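Local coordinates for deacylase (Burkholderia multivorans, PDB 5THW), which probably hydrolyses N-carbamoyl amino acids or related N-carbamoyl compounds, as a two-zinc amidase of the peptidase M20 family, at residues F168-E171 with Y172-R176; D258-L261 with G262-R265. All coordinates share one frame; numbering follows the deposited sequence.

Contact 1 of 2, residues F168-E171 with Y172-R176; sequences FTLE and YGLSR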
ATOM      1  N   PHE A 168      26.733  15.820  -6.193  1.00 55.12           N
ATOM      2  CA  PHE A 168      25.425  16.443  -6.310  1.00 47.61           C
ATOM      3  C   PHE A 168      25.514  17.915  -5.938  1.00 46.42           C
ATOM      4  O   PHE A 168      26.320  18.309  -5.091  1.00 40.93           O
ATOM      5  CB  PHE A 168      24.380  15.778  -5.400  1.00 43.94           C
ATOM      6  CG  PHE A 168      24.290  14.294  -5.553  1.00 46.82           C
ATOM      7  CD1 PHE A 168      23.912  13.726  -6.758  1.00 48.78           C
ATOM      8  CD2 PHE A 168      24.527  13.464  -4.470  1.00 52.67           C
ATOM      9  CE1 PHE A 168      23.814  12.356  -6.889  1.00 58.32           C
ATOM     10  CE2 PHE A 168      24.425  12.090  -4.595  1.00 59.09           C
ATOM     11  CZ  PHE A 168      24.068  11.535  -5.805  1.00 58.45           C
ATOM     12  N   THR A 169      24.637  18.711  -6.544  1.00 44.74           N
ATOM     13  CA  THR A 169      24.512  20.112  -6.193  1.00 45.04           C
ATOM     14  C   THR A 169      23.731  20.267  -4.892  1.00 55.14           C
ATOM     15  O   THR A 169      23.017  19.362  -4.451  1.00 55.57           O
ATOM     16  CB  THR A 169      23.812  20.891  -7.305  1.00 51.43           C
ATOM     17  OG1 THR A 169      22.418  20.554  -7.325  1.00 55.31           O
ATOM     18  CG2 THR A 169      24.434  20.549  -8.654  1.00 50.16           C
ATOM     19  N   LEU A 170      23.881  21.440  -4.273  1.00 60.53           N
ATOM     20  CA  LEU A 170      23.158  21.710  -3.038  1.00 52.05           C
ATOM     21  C   LEU A 170      21.656  21.726  -3.283  1.00 55.51           C
ATOM     22  O   LEU A 170      20.883  21.244  -2.447  1.00 58.68           O
ATOM     23  CB  LEU A 170      23.628  23.031  -2.429  1.00 44.96           C
ATOM     24  CG  LEU A 170      22.950  23.443  -1.118  1.00 50.62           C
ATOM     25  CD1 LEU A 170      23.198  22.417  -0.010  1.00 49.07           C
ATOM     26  CD2 LEU A 170      23.397  24.835  -0.681  1.00 46.99           C
ATOM     27  N   GLU A 171      21.228  22.272  -4.425  1.00 56.52           N
ATOM     28  CA  GLU A 171      19.806  22.317  -4.751  1.00 56.95           C
ATOM     29  C   GLU A 171      19.224  20.911  -4.846  1.00 54.89           C
ATOM     30  O   GLU A 171      18.105  20.659  -4.384  1.00 56.49           O
ATOM     31  CB  GLU A 171      19.607  23.071  -6.066  1.00 62.25           C
ATOM     32  CG  GLU A 171      18.168  23.443  -6.378  1.00 71.72           C
ATOM     33  CD  GLU A 171      18.055  24.220  -7.685  1.00 89.39           C
ATOM     34  OE1 GLU A 171      19.035  24.223  -8.465  1.00 96.19           O
ATOM     35  OE2 GLU A 171      16.994  24.832  -7.932  1.00 95.55           O
ATOM     36  N   TYR A 172      19.981  19.979  -5.430  1.00 47.99           N
ATOM     37  CA  TYR A 172      19.543  18.590  -5.484  1.00 41.26           C
ATOM     38  C   TYR A 172      19.445  17.991  -4.085  1.00 43.99           C
ATOM     39  O   TYR A 172      18.447  17.347  -3.742  1.00 47.90           O
ATOM     40  CB  TYR A 172      20.500  17.774  -6.360  1.00 48.16           C
ATOM     41  CG  TYR A 172      20.171  16.292  -6.388  1.00 50.94           C
ATOM     42  CD1 TYR A 172      19.194  15.788  -7.242  1.00 45.85           C
ATOM     43  CD2 TYR A 172      20.832  15.398  -5.548  1.00 45.91           C
ATOM     44  CE1 TYR A 172      18.888  14.438  -7.262  1.00 50.94           C
ATOM     45  CE2 TYR A 172      20.529  14.047  -5.562  1.00 55.46           C
ATOM     46  CZ  TYR A 172      19.557  13.574  -6.418  1.00 55.01           C
ATOM     47  OH  TYR A 172      19.257  12.235  -6.426  1.00 54.41           O
ATOM     48  N   GLY A 173      20.479  18.189  -3.262  1.00 40.28           N
ATOM     49  CA  GLY A 173      20.456  17.630  -1.919  1.00 35.61           C
ATOM     50  C   GLY A 173      19.293  18.143  -1.091  1.00 49.59           C
ATOM     51  O   GLY A 173      18.630  17.376  -0.390  1.00 53.14           O
ATOM     52  N   LEU A 174      19.018  19.445  -1.175  1.00 48.69           N
ATOM     53  CA  LEU A 174      17.965  20.049  -0.372  1.00 42.45           C
ATOM     54  C   LEU A 174      16.560  19.751  -0.896  1.00 43.54           C
ATOM     55  O   LEU A 174      15.598  19.848  -0.130  1.00 42.42           O
ATOM     56  CB  LEU A 174      18.178  21.560  -0.302  1.00 43.81           C
ATOM     57  CG  LEU A 174      19.442  22.061   0.399  1.00 45.62           C
ATOM     58  CD1 LEU A 174      19.564  23.551   0.201  1.00 43.02           C
ATOM     59  CD2 LEU A 174      19.441  21.706   1.879  1.00 43.24           C
ATOM     60  N   SER A 175      16.412  19.378  -2.164  1.00 43.73           N
ATOM     61  CA  SER A 175      15.088  19.156  -2.736  1.00 43.77           C
ATOM     62  C   SER A 175      14.600  17.709  -2.650  1.00 46.05           C
ATOM     63  O   SER A 175      13.497  17.423  -3.123  1.00 51.33           O
ATOM     64  CB  SER A 175      15.066  19.619  -4.194  1.00 37.73           C
ATOM     65  OG  SER A 175      16.107  19.021  -4.934  1.00 43.95           O
ATOM     66  N   ARG A 176      15.372  16.794  -2.062  1.00 51.58           N
ATOM     67  CA  ARG A 176      14.915  15.413  -1.934  1.00 44.84           C
ATOM     68  C   ARG A 176      13.714  15.342  -0.993  1.00 47.76           C
ATOM     69  O   ARG A 176      13.717  15.940   0.087  1.00 43.96           O
ATOM     70  CB  ARG A 176      16.038  14.523  -1.409  1.00 37.19           C
ATOM     71  CG  ARG A 176      17.335  14.577  -2.198  1.00 41.09           C
ATOM     72  CD  ARG A 176      17.148  14.181  -3.651  1.00 40.50           C
ATOM     73  NE  ARG A 176      16.865  15.325  -4.507  1.00 34.85           N
ATOM     74  CZ  ARG A 176      16.179  15.254  -5.641  1.00 39.95           C
ATOM     75  NH1 ARG A 176      15.692  14.089  -6.052  1.00 44.38           N
ATOM     76  NH2 ARG A 176      15.974  16.346  -6.360  1.00 34.56           N
TER
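Gly173 N donates to Thr169 O at 3.0 Å and Leu174 N to Leu170 O at 2.9 Å, the first i to i+4 bonds of the short surface helix 170-175. Thr169 sits at its N-cap: with the side-chain oxygen held between the backbone N and the carbonyl carbon (chi1 72°), Thr169 OG1 accepts from Tyr172 N at 3.1 Å. Threonine suits this place because its short hydroxyl can fold back onto an amide of the first turn. Phe168, still in extended backbone just before the cap, turns its ring over that turn and meets Tyr172 in an offset stack, centroids 4.8 Å apart and planes inclined by 30°. Tyr172 CE2 lies over one face of the phenyl ring, displaced toward its rim. Tyr172 also touches Pro156, next to the ligand-pocket residue Ala157. The other large apolar pair is one turn apart: Leu170 CG touches Leu174 CD1 at 3.6 Å. Both leucines pack on Met82, and Leu174 joins the helix to helix 184-190 through Leu188. One turn on from Glu171, Ser175 OG donates to Glu171 O at 2.6 Å, supplementing the weak bond from Ser175 N. Arg176 lays its guanidinium on the tyrosine face opposite to Phe168, NE centred over the ring, which is thus sandwiched between them. Two bonds fix this flat group: Arg176 NH2 donates to Ser175 OG, and Arg176 NE to Tyr172 O at 2.7 Å, from the face of that carbonyl opposite to Ser175 N.

Contact 2 of 2, residues D258-L261 with G262-R265; sequences DALL and GASR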
ATOM      1  N   ASP A 258      -4.222  -4.428 -14.392  1.00 30.87           N
ATOM      2  CA  ASP A 258      -3.876  -4.476 -12.973  1.00 30.98           C
ATOM      3  C   ASP A 258      -2.428  -4.020 -12.779  1.00 39.38           C
ATOM      4  O   ASP A 258      -1.494  -4.684 -13.236  1.00 41.31           O
ATOM      5  CB  ASP A 258      -4.086  -5.895 -12.448  1.00 27.92           C
ATOM      6  CG  ASP A 258      -3.972  -5.996 -10.935  1.00 38.83           C
ATOM      7  OD1 ASP A 258      -4.756  -6.768 -10.346  1.00 34.66           O
ATOM      8  OD2 ASP A 258      -3.126  -5.297 -10.329  1.00 37.87           O
ATOM      9  N   ALA A 259      -2.231  -2.882 -12.101  1.00 34.86           N
ATOM     10  CA  ALA A 259      -0.878  -2.370 -11.914  1.00 32.01           C
ATOM     11  C   ALA A 259      -0.107  -3.172 -10.868  1.00 33.46           C
ATOM     12  O   ALA A 259       1.125  -3.261 -10.938  1.00 33.98           O
ATOM     13  CB  ALA A 259      -0.919  -0.889 -11.526  1.00 31.31           C
ATOM     14  N   LEU A 260      -0.807  -3.764  -9.897  1.00 29.57           N
ATOM     15  CA  LEU A 260      -0.127  -4.586  -8.900  1.00 29.55           C
ATOM     16  C   LEU A 260       0.283  -5.937  -9.477  1.00 29.07           C
ATOM     17  O   LEU A 260       1.269  -6.527  -9.024  1.00 36.53           O
ATOM     18  CB  LEU A 260      -1.005  -4.764  -7.655  1.00 26.28           C
ATOM     19  CG  LEU A 260      -0.375  -5.625  -6.550  1.00 34.78           C
ATOM     20  CD1 LEU A 260       0.964  -5.037  -6.121  1.00 29.51           C
ATOM     21  CD2 LEU A 260      -1.315  -5.762  -5.357  1.00 31.21           C
ATOM     22  N   LEU A 261      -0.478  -6.456 -10.445  1.00 30.54           N
ATOM     23  CA  LEU A 261      -0.025  -7.636 -11.173  1.00 31.45           C
ATOM     24  C   LEU A 261       1.304  -7.364 -11.871  1.00 31.79           C
ATOM     25  O   LEU A 261       2.217  -8.200 -11.833  1.00 34.49           O
ATOM     26  CB  LEU A 261      -1.085  -8.075 -12.179  1.00 27.77           C
ATOM     27  CG  LEU A 261      -0.714  -9.337 -12.944  1.00 33.59           C
ATOM     28  CD1 LEU A 261      -0.616 -10.502 -11.970  1.00 33.25           C
ATOM     29  CD2 LEU A 261      -1.718  -9.612 -14.047  1.00 28.36           C
ATOM     30  N   GLY A 262       1.434  -6.190 -12.501  1.00 27.32           N
ATOM     31  CA  GLY A 262       2.699  -5.812 -13.116  1.00 33.18           C
ATOM     32  C   GLY A 262       3.826  -5.658 -12.108  1.00 35.17           C
ATOM     33  O   GLY A 262       4.929  -6.180 -12.307  1.00 32.44           O
ATOM     34  N   ALA A 263       3.576  -4.910 -11.029  1.00 33.51           N
ATOM     35  CA  ALA A 263       4.603  -4.713 -10.007  1.00 36.63           C
ATOM     36  C   ALA A 263       4.999  -6.030  -9.350  1.00 36.47           C
ATOM     37  O   ALA A 263       6.174  -6.249  -9.033  1.00 34.18           O
ATOM     38  CB  ALA A 263       4.120  -3.717  -8.949  1.00 26.26           C
ATOM     39  N   SER A 264       4.033  -6.924  -9.142  1.00 34.07           N
ATOM     40  CA  SER A 264       4.351  -8.212  -8.540  1.00 34.34           C
ATOM     41  C   SER A 264       5.313  -8.995  -9.417  1.00 34.16           C
ATOM     42  O   SER A 264       6.276  -9.594  -8.919  1.00 32.55           O
ATOM     43  CB  SER A 264       3.071  -9.005  -8.306  1.00 31.86           C
ATOM     44  OG  SER A 264       2.230  -8.313  -7.405  1.00 37.42           O
ATOM     45  N   ARG A 265       5.096  -8.960 -10.731  1.00 31.72           N
ATOM     46  CA  ARG A 265       5.976  -9.674 -11.647  1.00 28.29           C
ATOM     47  C   ARG A 265       7.346  -9.014 -11.739  1.00 30.54           C
ATOM     48  O   ARG A 265       8.346  -9.697 -11.978  1.00 31.49           O
ATOM     49  CB  ARG A 265       5.324  -9.774 -13.025  1.00 28.18           C
ATOM     50  CG  ARG A 265       4.158 -10.744 -13.071  1.00 28.32           C
ATOM     51  CD  ARG A 265       3.440 -10.700 -14.409  1.00 28.79           C
ATOM     52  NE  ARG A 265       2.350 -11.668 -14.454  1.00 34.96           N
ATOM     53  CZ  ARG A 265       1.405 -11.694 -15.387  1.00 35.28           C
ATOM     54  NH1 ARG A 265       1.407 -10.798 -16.366  1.00 35.77           N
ATOM     55  NH2 ARG A 265       0.457 -12.620 -15.337  1.00 38.15           N
TER
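Leu261 sets CG anti to its backbone N (chi1 -178°), which places its branch beside the carbonyl carbon, on the side of the next turn; Arg265 starts beside its own N, and its extended chain carries the guanidinium onto that branch. The pair lies in the first turns of the N-capped helix 259-275, within the M20 dimerisation range. Asp258 is the cap: Asp258 OD2 accepts from Leu261 N at 2.9 Å, from above the carboxylate plane, and weakly from Leu260 N. Leu261 CD2 lies over one face of the guanidinium, toward its rim, 3.9 Å from Arg265 NH2. Arginine suits the place because its flat group can rest on an apolar branch while its N-H groups remain available for hydrogen bonds; NH2 makes a salt bridge with Asp268 of the second subunit. Ala263, small and buried, lets the helix lie close on Val302 and Phe304 of strand 297-310. Leu260 packs on Met288 and Val290 of strand 282-291, and also meets Val285 of the second subunit. Its carbonyl is gripped twice by one serine: Ser264 N at 2.8 Å and Ser264 OG at 2.6 Å reach Leu260 O from opposite faces of the carbonyl plane.

From the N terminus, contact 1 comes first, at helix 170-175, and is complete before contact 2 opens at helix 259-275; the two follow in series, neither nested nor crossed. Each closes only a helical turn within its own continuous segment. Contact 1 lies at the surface, tying its helix to the loop at Thr81 and Met82 and to helix 184-190, with Phe168 about 11 Å by side chain from the zinc ligand Glu149. Contact 2, in the family's dimerisation range, joins its helix to strands 282-291 and 297-310, to helix 313-334 and to the second subunit. The centres of contact 1 and contact 2 lie about 32 Å apart, and the two do not touch.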